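Local coordinates for protein SloR (Streptococcus mutans, PDB 5CVI) that regulates transcription in response to manganese as a homodimeric DtxR-family metalloregulator, probably by binding DNA through its N-terminal domain, at the zinc ion site. Residues are numbered along the deposited sequence; one frame, centred on the assembly and turned at random.

The zinc ion site. Residues 76-77, 80, 123-125, 160. With ZN (zinc ion), chain B.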
# COMPACT_ATOMS: atom_id res chain seq x y z
N HIS A 76 -0.70 -4.12 -10.07
CA HIS A 76 -1.69 -5.07 -9.58
C HIS A 76 -1.09 -6.46 -9.40
O HIS A 76 -1.28 -7.11 -8.37
CB HIS A 76 -2.88 -5.14 -10.53
CG HIS A 76 -4.10 -5.77 -9.94
ND1 HIS A 76 -4.96 -5.08 -9.11
CD2 HIS A 76 -4.60 -7.02 -10.05
CE1 HIS A 76 -5.94 -5.88 -8.74
NE2 HIS A 76 -5.75 -7.07 -9.30
N ARG A 77 -0.35 -6.91 -10.42
CA ARG A 77 0.16 -8.27 -10.43
C ARG A 77 1.36 -8.49 -9.49
O ARG A 77 1.44 -9.54 -8.84
CB ARG A 77 0.47 -8.72 -11.86
CG ARG A 77 -0.78 -8.93 -12.70
CD ARG A 77 -0.48 -9.32 -14.14
NE ARG A 77 -1.70 -9.66 -14.86
CZ ARG A 77 -1.81 -9.65 -16.19
NH1 ARG A 77 -0.77 -9.32 -16.94
NH2 ARG A 77 -2.96 -9.97 -16.76
N GLU A 80 -0.09 -8.90 -6.27
CA GLU A 80 -0.73 -10.20 -6.13
C GLU A 80 0.28 -11.28 -5.73
O GLU A 80 0.01 -12.11 -4.87
CB GLU A 80 -1.46 -10.61 -7.41
CG GLU A 80 -2.76 -9.88 -7.66
CD GLU A 80 -3.45 -10.34 -8.93
OE1 GLU A 80 -4.66 -10.06 -9.10
OE2 GLU A 80 -2.78 -10.99 -9.76
N CYS A 123 1.77 -13.57 -12.87
CA CYS A 123 0.99 -13.43 -11.64
C CYS A 123 0.19 -14.71 -11.41
O CYS A 123 0.19 -15.59 -12.26
CB CYS A 123 0.05 -12.23 -11.74
SG CYS A 123 -1.51 -12.56 -12.60
N PRO A 124 -0.49 -14.80 -10.26
CA PRO A 124 -1.31 -15.96 -9.89
C PRO A 124 -2.29 -16.40 -10.98
O PRO A 124 -2.65 -17.58 -11.02
CB PRO A 124 -2.07 -15.46 -8.66
CG PRO A 124 -1.15 -14.47 -8.05
CD PRO A 124 -0.44 -13.79 -9.19
N HIS A 125 -2.73 -15.48 -11.84
CA HIS A 125 -3.68 -15.83 -12.89
C HIS A 125 -2.98 -16.32 -14.15
O HIS A 125 -3.63 -16.73 -15.11
CB HIS A 125 -4.58 -14.63 -13.22
CG HIS A 125 -5.33 -14.08 -12.05
ND1 HIS A 125 -4.84 -13.05 -11.27
CD2 HIS A 125 -6.52 -14.43 -11.52
CE1 HIS A 125 -5.71 -12.78 -10.32
NE2 HIS A 125 -6.74 -13.60 -10.44
N ASP A 160 -8.78 -12.19 -14.39
CA ASP A 160 -9.05 -11.74 -13.03
C ASP A 160 -10.56 -11.50 -12.94
O ASP A 160 -11.04 -10.45 -13.33
CB ASP A 160 -8.29 -10.45 -12.75
CG ASP A 160 -8.29 -10.07 -11.29
OD1 ASP A 160 -9.18 -10.54 -10.54
OD2 ASP A 160 -7.41 -9.29 -10.88
ZN ZN B . -3.35 -11.60 -11.60
O HOH W 1 -4.44 -9.97 -13.23
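Glu80, Cys123, His125 and a water surround the zinc ion in a near-tetrahedral shell, a metal site of the DtxR-family metal-binding and dimerisation domain. Glu80 projects from helix 63-85, whereas Cys123 and His125 come from one loop, so the metal ties that loop to the helix. The extended Glu80 side chain, its CG beside the backbone N (chi1 -75°), presents one carboxylate oxygen, OE2, 2.0 Å from ZN; OE1, 3.2 Å from ZN, makes the glutamate monodentate toward this zinc. His125 binds through ring nitrogen ND1, 2.1 Å from ZN, with the Glu80 carboxylate carbon and the Cys123 sulfur in the plane of its imidazole, at the edge. Cys123 brings SG to 2.3 Å from ZN; with chi1 83°, the sulfur is wedged between the backbone N and C, a less roomy rotamer. Water 1 completes the modelled tetrahedron 2.5 Å from ZN, its longest bond. The Cys123 sulfur also accepts a hydrogen bond from the backbone N of His125, 3.3 Å away; this closes the loop around Pro124 and may temper the charge on a thiolate. CA of Asp160 packs over one face of the His125 ring, toward its rim. Asp160 and His76 serve a neighbouring zinc site, toward which Glu80 OE1 points, so the carboxylate probably links the two zincs. Arg77, extended from CG to NE, meets water 1 at its guanidinium edge, with NE 3.2 Å from the water oxygen and 166° at the hydrogen.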